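Local atomic coordinates of aminopeptidase C (PDB entry 4K7C), a protein that probably removes amino acids from the N-terminal ends of peptides as a cysteine aminopeptidase of the papain-like peptidase C1 family. Residues A[272-280]-A[290-298]; A[351-362]-A[403-411]. All coordinates share one frame; numbering follows the deposited sequence.

Contact 1. Residues A[272-280]-A[290-298]; sequences PYKHLYTVE and EVRHLNLDI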
loop_
_atom_site.group_PDB
_atom_site.type_symbol
_atom_site.label_atom_id
_atom_site.label_comp_id
_atom_site.label_asym_id
_atom_site.label_seq_id
_atom_site.Cartn_x
_atom_site.Cartn_y
_atom_site.Cartn_z
ATOM N N PRO A 272 23.849 -3.098 -48.930
ATOM C CA PRO A 272 24.251 -1.815 -49.423
ATOM C C PRO A 272 23.110 -0.798 -49.408
ATOM O O PRO A 272 21.923 -1.165 -49.569
ATOM C CB PRO A 272 24.691 -2.099 -50.886
ATOM C CG PRO A 272 24.196 -3.454 -51.211
ATOM C CD PRO A 272 24.084 -4.184 -49.907
ATOM N N TYR A 273 23.515 0.442 -49.278
ATOM C CA TYR A 273 22.617 1.581 -49.156
ATOM C C TYR A 273 21.922 1.906 -50.489
ATOM O O TYR A 273 22.367 1.488 -51.586
ATOM C CB TYR A 273 23.343 2.767 -48.655
ATOM C CG TYR A 273 23.932 2.644 -47.257
ATOM C CD1 TYR A 273 23.156 2.176 -46.186
ATOM C CD2 TYR A 273 25.266 3.066 -46.979
ATOM C CE1 TYR A 273 23.676 2.079 -44.896
ATOM C CE2 TYR A 273 25.792 2.954 -45.693
ATOM C CZ TYR A 273 24.977 2.453 -44.661
ATOM O OH TYR A 273 25.398 2.355 -43.377
ATOM N N LYS A 274 20.837 2.650 -50.395
ATOM C CA LYS A 274 20.060 3.045 -51.638
ATOM C C LYS A 274 19.502 1.865 -52.403
ATOM O O LYS A 274 19.476 1.853 -53.621
ATOM C CB LYS A 274 20.945 3.886 -52.577
ATOM C CG LYS A 274 21.564 5.061 -51.906
ATOM C CD LYS A 274 22.462 5.812 -52.856
ATOM C CE LYS A 274 22.693 7.239 -52.431
ATOM N NZ LYS A 274 23.651 7.816 -53.455
ATOM N N HIS A 275 18.973 0.892 -51.679
ATOM C CA HIS A 275 18.196 -0.154 -52.234
ATOM C C HIS A 275 17.058 -0.496 -51.283
ATOM O O HIS A 275 17.120 -0.244 -50.084
ATOM C CB HIS A 275 19.045 -1.433 -52.460
ATOM C CG HIS A 275 20.194 -1.240 -53.430
ATOM N ND1 HIS A 275 19.996 -1.104 -54.803
ATOM C CD2 HIS A 275 21.509 -1.015 -53.220
ATOM C CE1 HIS A 275 21.155 -0.865 -55.397
ATOM N NE2 HIS A 275 22.093 -0.806 -54.467
ATOM N N LEU A 276 16.083 -1.184 -51.839
ATOM C CA LEU A 276 15.018 -1.752 -51.073
ATOM C C LEU A 276 15.182 -3.172 -50.670
ATOM O O LEU A 276 15.670 -4.053 -51.438
ATOM C CB LEU A 276 13.710 -1.696 -51.838
ATOM C CG LEU A 276 13.109 -0.349 -52.026
ATOM C CD1 LEU A 276 11.801 -0.535 -52.808
ATOM C CD2 LEU A 276 12.817 0.388 -50.717
ATOM N N TYR A 277 14.701 -3.426 -49.451
ATOM C CA TYR A 277 14.768 -4.730 -48.832
ATOM C C TYR A 277 13.445 -5.188 -48.308
ATOM O O TYR A 277 12.631 -4.365 -47.883
ATOM C CB TYR A 277 15.815 -4.720 -47.640
ATOM C CG TYR A 277 17.186 -4.377 -48.083
ATOM C CD1 TYR A 277 18.080 -5.388 -48.409
ATOM C CD2 TYR A 277 17.582 -3.076 -48.242
ATOM C CE1 TYR A 277 19.343 -5.088 -48.895
ATOM C CE2 TYR A 277 18.835 -2.747 -48.732
ATOM C CZ TYR A 277 19.723 -3.788 -49.039
ATOM O OH TYR A 277 20.935 -3.404 -49.573
ATOM N N THR A 278 13.196 -6.498 -48.366
ATOM C CA THR A 278 12.087 -7.111 -47.673
ATOM C C THR A 278 12.573 -8.313 -46.901
ATOM O O THR A 278 13.731 -8.713 -47.034
ATOM C CB THR A 278 10.908 -7.462 -48.646
ATOM O OG1 THR A 278 9.710 -7.740 -47.910
ATOM C CG2 THR A 278 11.237 -8.695 -49.528
ATOM N N VAL A 279 11.682 -8.930 -46.136
ATOM C CA VAL A 279 11.987 -10.051 -45.286
ATOM C C VAL A 279 11.102 -11.202 -45.630
ATOM O O VAL A 279 9.840 -11.108 -45.552
ATOM C CB VAL A 279 11.843 -9.662 -43.811
ATOM C CG1 VAL A 279 12.157 -10.823 -42.869
ATOM C CG2 VAL A 279 12.783 -8.504 -43.502
ATOM N N GLU A 280 11.740 -12.322 -45.982
ATOM C CA GLU A 280 11.012 -13.490 -46.381
ATOM C C GLU A 280 10.002 -13.948 -45.344
ATOM O O GLU A 280 10.311 -14.036 -44.163
ATOM C CB GLU A 280 11.937 -14.662 -46.735
ATOM C CG GLU A 280 11.200 -15.946 -47.054
ATOM C CD GLU A 280 12.106 -17.127 -47.391
ATOM O OE1 GLU A 280 13.370 -17.036 -47.224
ATOM O OE2 GLU A 280 11.511 -18.164 -47.855
ATOM N N GLU A 290 3.362 -5.424 -48.947
ATOM C CA GLU A 290 4.469 -6.093 -48.262
ATOM C C GLU A 290 5.380 -5.103 -47.595
ATOM O O GLU A 290 5.322 -3.950 -47.838
ATOM C CB GLU A 290 5.299 -6.929 -49.255
ATOM C CG GLU A 290 4.537 -8.086 -49.902
ATOM C CD GLU A 290 5.367 -8.806 -50.956
ATOM O OE1 GLU A 290 6.514 -8.369 -51.267
ATOM O OE2 GLU A 290 4.872 -9.834 -51.459
ATOM N N VAL A 291 6.251 -5.609 -46.734
ATOM C CA VAL A 291 7.304 -4.803 -46.085
ATOM C C VAL A 291 8.338 -4.404 -47.155
ATOM O O VAL A 291 8.827 -5.266 -47.923
ATOM C CB VAL A 291 7.937 -5.627 -44.904
ATOM C CG1 VAL A 291 9.212 -4.972 -44.309
ATOM C CG2 VAL A 291 6.897 -5.879 -43.806
ATOM N N ARG A 292 8.649 -3.111 -47.167
ATOM C CA ARG A 292 9.737 -2.514 -47.996
ATOM C C ARG A 292 10.566 -1.491 -47.212
ATOM O O ARG A 292 10.034 -0.471 -46.763
ATOM C CB ARG A 292 9.068 -1.805 -49.207
ATOM C CG ARG A 292 8.496 -2.724 -50.294
ATOM C CD ARG A 292 9.479 -3.665 -50.995
ATOM N NE ARG A 292 8.779 -4.454 -52.006
ATOM C CZ ARG A 292 8.185 -5.620 -51.838
ATOM N NH1 ARG A 292 8.232 -6.250 -50.684
ATOM N NH2 ARG A 292 7.554 -6.203 -52.887
ATOM N N HIS A 293 11.843 -1.805 -46.937
ATOM C CA HIS A 293 12.719 -0.940 -46.251
ATOM C C HIS A 293 13.772 -0.411 -47.239
ATOM O O HIS A 293 14.401 -1.208 -47.945
ATOM C CB HIS A 293 13.483 -1.716 -45.153
ATOM C CG HIS A 293 12.642 -2.284 -44.069
ATOM N ND1 HIS A 293 11.802 -1.504 -43.306
ATOM C CD2 HIS A 293 12.617 -3.520 -43.524
ATOM C CE1 HIS A 293 11.217 -2.270 -42.392
ATOM N NE2 HIS A 293 11.681 -3.499 -42.516
ATOM N N LEU A 294 13.977 0.876 -47.215
ATOM C CA LEU A 294 15.056 1.570 -47.927
ATOM C C LEU A 294 16.215 1.828 -46.941
ATOM O O LEU A 294 16.076 2.629 -45.987
ATOM C CB LEU A 294 14.542 2.893 -48.483
ATOM C CG LEU A 294 15.454 3.882 -49.145
ATOM C CD1 LEU A 294 16.001 3.185 -50.373
ATOM C CD2 LEU A 294 14.728 5.148 -49.476
ATOM N N ASN A 295 17.338 1.157 -47.183
ATOM C CA ASN A 295 18.511 1.332 -46.359
ATOM C C ASN A 295 19.321 2.524 -46.765
ATOM O O ASN A 295 19.724 2.633 -47.937
ATOM C CB ASN A 295 19.390 0.106 -46.462
ATOM C CG ASN A 295 20.299 -0.030 -45.254
ATOM O OD1 ASN A 295 20.018 0.526 -44.175
ATOM N ND2 ASN A 295 21.378 -0.725 -45.414
ATOM N N LEU A 296 19.561 3.437 -45.820
ATOM C CA LEU A 296 20.344 4.636 -46.031
ATOM C C LEU A 296 21.351 4.819 -44.902
ATOM O O LEU A 296 21.122 4.354 -43.761
ATOM C CB LEU A 296 19.437 5.847 -46.046
ATOM C CG LEU A 296 18.367 5.849 -47.146
ATOM C CD1 LEU A 296 17.517 7.072 -46.960
ATOM C CD2 LEU A 296 19.031 5.863 -48.549
ATOM N N ASP A 297 22.423 5.540 -45.219
ATOM C CA ASP A 297 23.431 5.929 -44.235
ATOM C C ASP A 297 22.803 6.803 -43.143
ATOM O O ASP A 297 21.803 7.482 -43.362
ATOM C CB ASP A 297 24.565 6.698 -44.907
ATOM C CG ASP A 297 24.145 8.052 -45.339
ATOM O OD1 ASP A 297 23.440 8.138 -46.357
ATOM O OD2 ASP A 297 24.510 9.032 -44.669
ATOM N N ILE A 298 23.431 6.817 -41.991
ATOM C CA ILE A 298 22.861 7.445 -40.787
ATOM C C ILE A 298 22.769 8.926 -40.929
ATOM O O ILE A 298 21.799 9.466 -40.495
ATOM C CB ILE A 298 23.635 7.039 -39.469
ATOM C CG1 ILE A 298 22.871 7.422 -38.176
ATOM C CG2 ILE A 298 25.017 7.670 -39.461
ATOM C CD1 ILE A 298 21.475 6.799 -38.129
HETATM O O HOH W 1 25.395 4.706 -41.767
#
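With CG of Tyr273 anti to its carbonyl carbon (chi1 -63°), the phenol ring is set with one face over Asp297 N, while Asn295, its CG turned opposite the backbone N (chi1 -157°), brings its amide to the CD1 side of that ring. Asp297 CB makes a CH-pi contact 4.3 Å from the centroid of the Tyr273 ring. Asn295 ND2 comes within 3.5 Å of Tyr273 CD1; Asn295 OD1 is turned to Ala266 N. At the far end of the ring, a water joins Tyr273 OH to N of Ile298, the first residue of helix 298-310. An alanine in place of Tyr273 would probably strip Asp297 N and CB of their aromatic cover and leave this water without its phenol partner. Beside the ring, Lys274 N donates to Asn295 O at 2.7 Å. Antiparallel strands 275-279 and 293-295 form a beta hairpin with a long connection; in its hydrogen-bonded pair Tyr277-His293 the N and O atoms bond both ways, and on the other face Leu276 CD2 packs on Leu294 CB at 3.8 Å. At the opposite end Val291 O is gripped from opposite faces of its plane, by Thr278 OG1 at 2.6 Å and by Arg292 NH1 at 3.0 Å. In a salt bridge, NH1 and NH2 of Arg292 both point end-on to Glu290 OE1, and with NE bonded to Tyr430 O this helps fix the guanidinium. Strand 275-279 lies between 293-295 and the parallel strand 434-436; strand 293-295 pairs in turn with 260-264, and helix 420-429 packs on Leu294 and Leu296.

Contact 2. Residues A[351-362]-A[403-411]; sequences KAERLDYGESLM and WFDQFVYQV
Lys351 and Gln406 mark where helix 351-356 comes nearest helix 403-407, the short axes 10.9 Å apart and inclined at 38°; strand 408-411 then runs almost square to the first helix. A Schellman motif with Gly358 at C-prime ends that helix and turns the chain back, so that Ser360 to Met362 pass along Tyr409. With CG anti to the backbone N (chi1 -172°) and the chain extended beyond it, Lys351 runs past the Tyr409 ring in the opposite direction and brings NZ to two carbonyls at the helix-strand junction, Asp405 O at 2.9 Å and Val408 O at 2.8 Å; Asn265 OD1 is a third partner. The bond from Arg354 NH1 to Gln406 OE1 (2.9 Å) is nearly straight at 175°, lies in the guanidinium plane and uses a lone pair of the amide oxygen. Phe407 CE1 sits over one face of the same guanidinium, 3.7 Å from Arg354 NE. Leu355 CD2 packs against Tyr409 CE1 at 3.6 Å, and Tyr409 OH meets Ser360 OG at 2.6 Å near the ring plane, where Asp320 OD2 also holds the serine. One water links Arg354 NH1, Gln406 O and Tyr409 OH; another bridges Lys351 N and Gln406 OE1. A classic beta bulge at Tyr409 and Gln410 faces Gly318 of strand 315-319, while strand 260-264 flanks strand 408-414 and Phe301 of helix 298-310 packs on Phe404 and Val408.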
loop_
_atom_site.group_PDB
_atom_site.type_symbol
_atom_site.label_atom_id
_atom_site.label_comp_id
_atom_site.label_asym_id
_atom_site.label_seq_id
_atom_site.Cartn_x
_atom_site.Cartn_y
_atom_site.Cartn_z
ATOM N N LYS A 351 27.717 -0.779 -34.613
ATOM C CA LYS A 351 26.316 -1.037 -34.937
ATOM C C LYS A 351 26.237 -2.269 -35.827
ATOM O O LYS A 351 25.417 -3.147 -35.610
ATOM C CB LYS A 351 25.729 0.215 -35.580
ATOM C CG LYS A 351 24.220 0.157 -35.804
ATOM C CD LYS A 351 23.707 1.483 -36.231
ATOM C CE LYS A 351 22.200 1.534 -36.292
ATOM N NZ LYS A 351 21.777 2.962 -36.530
ATOM N N ALA A 352 27.139 -2.383 -36.805
ATOM C CA ALA A 352 27.156 -3.577 -37.649
ATOM C C ALA A 352 27.434 -4.843 -36.870
ATOM O O ALA A 352 26.880 -5.916 -37.118
ATOM C CB ALA A 352 28.190 -3.422 -38.743
ATOM N N GLU A 353 28.450 -4.775 -36.000
ATOM C CA GLU A 353 28.764 -5.974 -35.169
ATOM C C GLU A 353 27.567 -6.327 -34.271
ATOM O O GLU A 353 27.270 -7.513 -34.110
ATOM C CB GLU A 353 29.962 -5.717 -34.304
ATOM C CG GLU A 353 31.248 -5.650 -35.097
ATOM C CD GLU A 353 32.413 -5.118 -34.311
ATOM O OE1 GLU A 353 32.262 -4.468 -33.244
ATOM O OE2 GLU A 353 33.549 -5.307 -34.782
ATOM N N ARG A 354 26.896 -5.332 -33.642
ATOM C CA ARG A 354 25.754 -5.698 -32.801
ATOM C C ARG A 354 24.621 -6.388 -33.557
ATOM O O ARG A 354 24.056 -7.333 -33.094
ATOM C CB ARG A 354 25.189 -4.496 -32.082
ATOM C CG ARG A 354 26.110 -3.837 -31.103
ATOM C CD ARG A 354 25.310 -2.900 -30.196
ATOM N NE ARG A 354 26.120 -1.905 -29.530
ATOM C CZ ARG A 354 26.522 -0.760 -30.062
ATOM N NH1 ARG A 354 26.057 -0.294 -31.256
ATOM N NH2 ARG A 354 27.247 0.014 -29.295
ATOM N N LEU A 355 24.382 -5.983 -34.814
ATOM C CA LEU A 355 23.394 -6.687 -35.646
ATOM C C LEU A 355 23.838 -8.060 -35.977
ATOM O O LEU A 355 23.054 -8.987 -35.864
ATOM C CB LEU A 355 23.107 -5.889 -36.984
ATOM C CG LEU A 355 22.377 -4.518 -36.725
ATOM C CD1 LEU A 355 22.339 -3.552 -37.882
ATOM C CD2 LEU A 355 20.935 -4.792 -36.310
ATOM N N ASP A 356 25.049 -8.160 -36.565
ATOM C CA ASP A 356 25.571 -9.399 -37.063
ATOM C C ASP A 356 25.691 -10.416 -35.942
ATOM O O ASP A 356 25.602 -11.627 -36.183
ATOM C CB ASP A 356 26.940 -9.222 -37.769
ATOM C CG ASP A 356 26.840 -8.621 -39.164
ATOM O OD1 ASP A 356 25.759 -8.603 -39.763
ATOM O OD2 ASP A 356 27.846 -8.115 -39.590
ATOM N N TYR A 357 26.021 -9.956 -34.720
ATOM C CA TYR A 357 26.304 -10.900 -33.638
ATOM C C TYR A 357 25.133 -11.022 -32.689
ATOM O O TYR A 357 25.276 -11.672 -31.668
ATOM C CB TYR A 357 27.597 -10.509 -32.874
ATOM C CG TYR A 357 28.828 -10.983 -33.625
ATOM C CD1 TYR A 357 29.544 -12.148 -33.200
ATOM C CD2 TYR A 357 29.229 -10.340 -34.770
ATOM C CE1 TYR A 357 30.607 -12.582 -33.916
ATOM C CE2 TYR A 357 30.288 -10.815 -35.510
ATOM C CZ TYR A 357 30.996 -11.919 -35.053
ATOM O OH TYR A 357 32.098 -12.420 -35.737
ATOM N N GLY A 358 23.933 -10.514 -33.052
ATOM C CA GLY A 358 22.751 -10.836 -32.214
ATOM C C GLY A 358 22.578 -10.043 -30.926
ATOM O O GLY A 358 21.710 -10.340 -30.080
ATOM N N GLU A 359 23.394 -9.022 -30.786
ATOM C CA GLU A 359 23.389 -8.174 -29.617
ATOM C C GLU A 359 22.241 -7.140 -29.674
ATOM O O GLU A 359 21.718 -6.801 -28.646
ATOM C CB GLU A 359 24.736 -7.480 -29.492
ATOM C CG GLU A 359 24.846 -6.390 -28.383
ATOM C CD GLU A 359 24.342 -6.807 -26.988
ATOM O OE1 GLU A 359 24.384 -7.983 -26.654
ATOM O OE2 GLU A 359 23.971 -5.883 -26.238
ATOM N N SER A 360 21.873 -6.646 -30.876
ATOM C CA SER A 360 20.891 -5.570 -30.977
ATOM C C SER A 360 20.064 -5.724 -32.210
ATOM O O SER A 360 20.544 -6.240 -33.195
ATOM C CB SER A 360 21.561 -4.202 -30.982
ATOM O OG SER A 360 20.687 -3.096 -30.777
ATOM N N LEU A 361 18.856 -5.190 -32.178
ATOM C CA LEU A 361 17.902 -5.190 -33.317
ATOM C C LEU A 361 16.724 -4.309 -32.847
ATOM O O LEU A 361 16.747 -3.809 -31.700
ATOM C CB LEU A 361 17.490 -6.572 -33.781
ATOM C CG LEU A 361 17.177 -7.665 -32.766
ATOM C CD1 LEU A 361 16.025 -7.248 -31.915
ATOM C CD2 LEU A 361 16.821 -8.968 -33.427
HETATM N N MSE A 362 15.771 -3.949 -33.725
HETATM C CA MSE A 362 14.592 -3.162 -33.257
HETATM C C MSE A 362 13.741 -4.016 -32.367
HETATM O O MSE A 362 13.421 -5.134 -32.711
HETATM C CB MSE A 362 13.661 -2.584 -34.370
HETATM C CG MSE A 362 12.277 -2.166 -33.809
HETATM SE SE MSE A 362 11.129 -1.480 -35.285
HETATM C CE MSE A 362 9.634 -0.589 -34.491
ATOM N N TRP A 403 23.074 8.119 -28.895
ATOM C CA TRP A 403 22.200 6.993 -28.758
ATOM C C TRP A 403 21.452 6.712 -30.051
ATOM O O TRP A 403 21.338 5.577 -30.432
ATOM C CB TRP A 403 21.195 7.173 -27.591
ATOM C CG TRP A 403 20.480 5.901 -27.151
ATOM C CD1 TRP A 403 20.833 5.078 -26.114
ATOM C CD2 TRP A 403 19.288 5.322 -27.718
ATOM N NE1 TRP A 403 19.923 4.056 -25.975
ATOM C CE2 TRP A 403 18.967 4.188 -26.948
ATOM C CE3 TRP A 403 18.489 5.656 -28.803
ATOM C CZ2 TRP A 403 17.891 3.359 -27.232
ATOM C CZ3 TRP A 403 17.372 4.847 -29.056
ATOM C CH2 TRP A 403 17.102 3.711 -28.286
ATOM N N PHE A 404 20.911 7.741 -30.653
ATOM C CA PHE A 404 20.137 7.607 -31.940
ATOM C C PHE A 404 21.070 6.927 -32.981
ATOM O O PHE A 404 20.692 5.963 -33.628
ATOM C CB PHE A 404 19.802 9.043 -32.388
ATOM C CG PHE A 404 18.873 9.116 -33.541
ATOM C CD1 PHE A 404 17.612 9.616 -33.336
ATOM C CD2 PHE A 404 19.209 8.618 -34.819
ATOM C CE1 PHE A 404 16.699 9.695 -34.380
ATOM C CE2 PHE A 404 18.275 8.709 -35.885
ATOM C CZ PHE A 404 17.032 9.269 -35.625
ATOM N N ASP A 405 22.301 7.391 -33.082
ATOM C CA ASP A 405 23.269 6.799 -34.032
ATOM C C ASP A 405 23.409 5.319 -33.895
ATOM O O ASP A 405 23.530 4.575 -34.852
ATOM C CB ASP A 405 24.661 7.480 -33.936
ATOM C CG ASP A 405 24.678 8.898 -34.455
ATOM O OD1 ASP A 405 23.668 9.374 -35.019
ATOM O OD2 ASP A 405 25.711 9.580 -34.262
ATOM N N GLN A 406 23.494 4.867 -32.657
ATOM C CA GLN A 406 23.763 3.498 -32.411
ATOM C C GLN A 406 22.533 2.619 -32.445
ATOM O O GLN A 406 22.585 1.497 -32.933
ATOM C CB GLN A 406 24.411 3.308 -31.011
ATOM C CG GLN A 406 25.807 3.844 -30.713
ATOM C CD GLN A 406 26.804 3.477 -31.777
ATOM O OE1 GLN A 406 26.925 2.334 -32.231
ATOM N NE2 GLN A 406 27.502 4.458 -32.193
ATOM N N PHE A 407 21.402 3.094 -31.887
ATOM C CA PHE A 407 20.337 2.211 -31.516
ATOM C C PHE A 407 18.993 2.437 -32.228
ATOM O O PHE A 407 18.062 1.648 -32.043
ATOM C CB PHE A 407 20.108 2.155 -29.969
ATOM C CG PHE A 407 21.326 1.699 -29.237
ATOM C CD1 PHE A 407 21.907 0.467 -29.543
ATOM C CD2 PHE A 407 22.007 2.535 -28.401
ATOM C CE1 PHE A 407 23.078 0.049 -28.884
ATOM C CE2 PHE A 407 23.180 2.126 -27.758
ATOM C CZ PHE A 407 23.708 0.875 -28.012
ATOM N N VAL A 408 18.926 3.474 -33.030
ATOM C CA VAL A 408 17.766 3.630 -33.926
ATOM C C VAL A 408 18.050 2.957 -35.277
ATOM O O VAL A 408 19.104 3.258 -35.917
ATOM C CB VAL A 408 17.449 5.074 -34.160
ATOM C CG1 VAL A 408 16.312 5.301 -35.259
ATOM C CG2 VAL A 408 17.063 5.751 -32.865
ATOM N N TYR A 409 17.124 2.092 -35.694
ATOM C CA TYR A 409 17.245 1.337 -36.913
ATOM C C TYR A 409 16.238 1.696 -38.009
ATOM O O TYR A 409 16.529 1.370 -39.153
ATOM C CB TYR A 409 17.142 -0.128 -36.678
ATOM C CG TYR A 409 18.202 -0.675 -35.693
ATOM C CD1 TYR A 409 19.456 -0.939 -36.121
ATOM C CD2 TYR A 409 17.882 -0.954 -34.356
ATOM C CE1 TYR A 409 20.462 -1.394 -35.284
ATOM C CE2 TYR A 409 18.882 -1.484 -33.514
ATOM C CZ TYR A 409 20.167 -1.711 -33.988
ATOM O OH TYR A 409 21.147 -2.213 -33.157
ATOM N N GLN A 410 15.147 2.378 -37.664
ATOM C CA GLN A 410 14.103 2.661 -38.638
ATOM C C GLN A 410 13.390 3.962 -38.358
ATOM O O GLN A 410 13.157 4.300 -37.197
ATOM C CB GLN A 410 13.050 1.587 -38.548
ATOM C CG GLN A 410 13.470 0.191 -38.859
ATOM C CD GLN A 410 12.256 -0.684 -38.838
ATOM O OE1 GLN A 410 12.300 -1.912 -39.107
ATOM N NE2 GLN A 410 11.150 -0.059 -38.472
ATOM N N VAL A 411 13.077 4.697 -39.432
ATOM C CA VAL A 411 12.196 5.862 -39.356
ATOM C C VAL A 411 11.237 5.738 -40.582
ATOM O O VAL A 411 11.587 5.076 -41.561
ATOM C CB VAL A 411 12.871 7.237 -39.444
ATOM C CG1 VAL A 411 13.541 7.598 -38.122
ATOM C CG2 VAL A 411 13.882 7.301 -40.579
HETATM O O HOH W 2 28.683 1.989 -34.358
HETATM O O HOH W 3 23.783 -0.981 -32.516
#

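How the contacts relate
Contact 1 closes along the chain before contact 2 opens, and their centres lie about 15 Å apart. Strand 260-264 joins them: it runs parallel to strand 293-295 of contact 1 and antiparallel to strand 408-414 of contact 2. They meet directly where His293 CE1 packs 3.5 Å from Gln410 OE1. Helix 298-310 gives a second connection, since side-chain carbons of Ile298 at its start pack against Asp405 OD1 and Lys351 NZ. Asn265, just past strand 260-264, serves both, binding Leu296 O and Lys351 NZ. Together they tie the hairpin 275-279/293-295 to the junction of helix 401-407 with strand 408-414, and the outer side of segment 351-362 meets a neighbouring subunit, where Glu359 pairs with its Arg181.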